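Local coordinates for NYN domain-containing protein (Vibrio parahaemolyticus, PDB 2QIP) that probably acts as an RNA nuclease of the NYN/PIN (LabA-like) family, at the interface of chains A and B. Coordinates in Å, arbitrary orientation; residue numbers count along the deposited sequence, not the author numbering. Chains: chain A/B, Protein of unknown function VPA0982.

The interface of chains A and B. Residues chain A 103, 123, 127, 131; chain B 100-101, 104.
A:Arg127 and A:Arg131, one turn apart on helix 122-132, face B:Leu100, B:Asp101 and B:Glu104 on helix 95-105 of the other copy, the two helices lying side by side and running in roughly the same direction, all in regular helical backbone. This helix-to-helix patch between two NYN domains is part of a two-fold symmetric interface and recurs with the chains exchanged; the dimer may or may not be the form present in the cell. A:Arg127 leaves its helix with CG anti to the backbone N (chi1 -159°) and then bends twice, which turns its guanidinium toward the two acidic residues. There NH1 is shared by two carboxylates in salt-bridging hydrogen bonds. B:Asp101 OD1 receives it at 2.8 Å nearly along the C-O axis, whereas B:Glu104 OE1, 2.7 Å from NH1, is met from above its carboxylate plane. Both oxygens lie close to the guanidinium plane, which should help to fix its rotation; NH2 adds a weak bond to B:Asp101 OD1. The B:Glu104 carboxylate stands steeply to this guanidinium but stacks almost parallel to that of A:Arg131, the planes 18° apart and the carboxylate carbon CD over the rim of one face. Charge pairing is looser here, with A:Arg131 NH1 3.6 Å from B:Glu104 OE2. B:Glu104, extended beyond CG, thus lies between two arginines, an arrangement likely to favour its ionised form. Beside the charges, B:Leu100 inserts its two methyls: CD2 packs snugly at 3.5 Å against A:Ile103 CG1, the two side chains crossing at about a right angle, and CD1 covers a face of the A:Arg127 guanidinium near its rim while touching the backbone O of A:Leu123 at 3.5 Å.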
ATOM      1  N   ILE A 103       5.963  -7.918  -1.598  1.00 11.97           N
ATOM      2  CA  ILE A 103       7.351  -7.845  -1.084  1.00 13.27           C
ATOM      3  C   ILE A 103       7.754  -9.099  -0.327  1.00 13.19           C
ATOM      4  O   ILE A 103       8.897  -9.578  -0.457  1.00 14.34           O
ATOM      5  CB  ILE A 103       7.543  -6.630  -0.184  1.00 13.61           C
ATOM      6  CG1 ILE A 103       7.590  -5.390  -1.046  1.00 14.55           C
ATOM      7  CG2 ILE A 103       8.818  -6.758   0.692  1.00 15.95           C
ATOM      8  CD1 ILE A 103       8.814  -5.307  -2.032  1.00 15.44           C
ATOM      9  N   LEU A 123       5.403   1.955  -7.549  1.00 10.81           N
ATOM     10  CA  LEU A 123       6.422   1.985  -6.505  1.00 11.92           C
ATOM     11  C   LEU A 123       6.765   0.584  -6.018  1.00 10.91           C
ATOM     12  O   LEU A 123       7.920   0.300  -5.639  1.00 12.08           O
ATOM     13  CB  LEU A 123       6.011   2.855  -5.323  1.00 12.19           C
ATOM     14  CG  LEU A 123       6.229   4.370  -5.489  1.00 15.07           C
ATOM     15  CD1 LEU A 123       5.317   4.965  -6.553  1.00 18.46           C
ATOM     16  CD2 LEU A 123       6.022   5.078  -4.162  1.00 15.25           C
ATOM     17  N   ARG A 127      10.348  -1.372  -6.258  1.00 11.55           N
ATOM     18  CA  ARG A 127      10.998  -1.873  -5.038  1.00 11.08           C
ATOM     19  C   ARG A 127      11.354  -3.355  -5.177  1.00 11.22           C
ATOM     20  O   ARG A 127      12.394  -3.798  -4.683  1.00 11.46           O
ATOM     21  CB  ARG A 127      10.109  -1.650  -3.819  1.00 11.23           C
ATOM     22  CG  ARG A 127      10.880  -1.657  -2.501  1.00 12.24           C
ATOM     23  CD  ARG A 127      11.830  -0.466  -2.343  1.00 13.88           C
ATOM     24  NE  ARG A 127      11.153   0.826  -2.479  1.00 13.88           N
ATOM     25  CZ  ARG A 127      10.726   1.577  -1.456  1.00 13.90           C
ATOM     26  NH1 ARG A 127      10.887   1.177  -0.210  1.00 14.02           N
ATOM     27  NH2 ARG A 127      10.078   2.717  -1.685  1.00 15.53           N
ATOM     28  N   ARG A 131      15.302  -4.192  -4.693  1.00 11.57           N
ATOM     29  CA  ARG A 131      15.742  -4.955  -3.520  1.00 11.68           C
ATOM     30  C   ARG A 131      15.973  -6.424  -3.821  1.00 11.56           C
ATOM     31  O   ARG A 131      16.925  -7.022  -3.281  1.00 12.20           O
ATOM     32  CB  ARG A 131      14.751  -4.793  -2.368  1.00 12.93           C
ATOM     33  CG  ARG A 131      14.717  -3.351  -1.896  1.00 14.44           C
ATOM     34  CD  ARG A 131      13.904  -3.128  -0.651  1.00 18.19           C
ATOM     35  NE  ARG A 131      14.448  -3.786   0.546  1.00 19.64           N
ATOM     36  CZ  ARG A 131      15.483  -3.353   1.268  1.00 19.97           C
ATOM     37  NH1 ARG A 131      16.192  -2.284   0.897  1.00 21.01           N
ATOM     38  NH2 ARG A 131      15.854  -4.039   2.342  1.00 21.46           N
TER
ATOM     39  N   LEU B 100       5.638   0.161   1.935  1.00 10.05           N
ATOM     40  CA  LEU B 100       6.983  -0.346   1.608  1.00 10.22           C
ATOM     41  C   LEU B 100       8.024   0.109   2.641  1.00  9.76           C
ATOM     42  O   LEU B 100       8.832  -0.688   3.129  1.00 11.49           O
ATOM     43  CB  LEU B 100       7.405   0.150   0.231  1.00 10.01           C
ATOM     44  CG  LEU B 100       6.682  -0.482  -0.946  1.00 11.47           C
ATOM     45  CD1 LEU B 100       7.055   0.301  -2.197  1.00 12.38           C
ATOM     46  CD2 LEU B 100       7.020  -1.954  -1.096  1.00 11.34           C
ATOM     47  N   ASP B 101       8.017   1.400   2.946  1.00 10.27           N
ATOM     48  CA  ASP B 101       9.044   1.966   3.821  1.00 10.02           C
ATOM     49  C   ASP B 101       8.867   1.541   5.280  1.00 10.19           C
ATOM     50  O   ASP B 101       9.871   1.337   5.985  1.00 10.84           O
ATOM     51  CB  ASP B 101       9.050   3.502   3.710  1.00 10.05           C
ATOM     52  CG  ASP B 101       9.681   4.006   2.422  1.00 11.46           C
ATOM     53  OD1 ASP B 101      10.279   3.202   1.653  1.00 13.57           O
ATOM     54  OD2 ASP B 101       9.593   5.245   2.207  1.00 13.14           O
ATOM     55  N   GLU B 104      10.208  -1.909   5.660  1.00 12.13           N
ATOM     56  CA  GLU B 104      11.659  -1.860   5.570  1.00 12.62           C
ATOM     57  C   GLU B 104      12.330  -1.357   6.854  1.00 12.11           C
ATOM     58  O   GLU B 104      13.399  -1.846   7.240  1.00 13.17           O
ATOM     59  CB  GLU B 104      12.106  -1.037   4.360  1.00 12.85           C
ATOM     60  CG  GLU B 104      12.125  -1.834   3.085  1.00 15.42           C
ATOM     61  CD  GLU B 104      12.569  -0.989   1.911  1.00 16.34           C
ATOM     62  OE1 GLU B 104      11.961  -1.125   0.832  1.00 18.04           O
ATOM     63  OE2 GLU B 104      13.488  -0.159   2.087  1.00 20.16           O
TER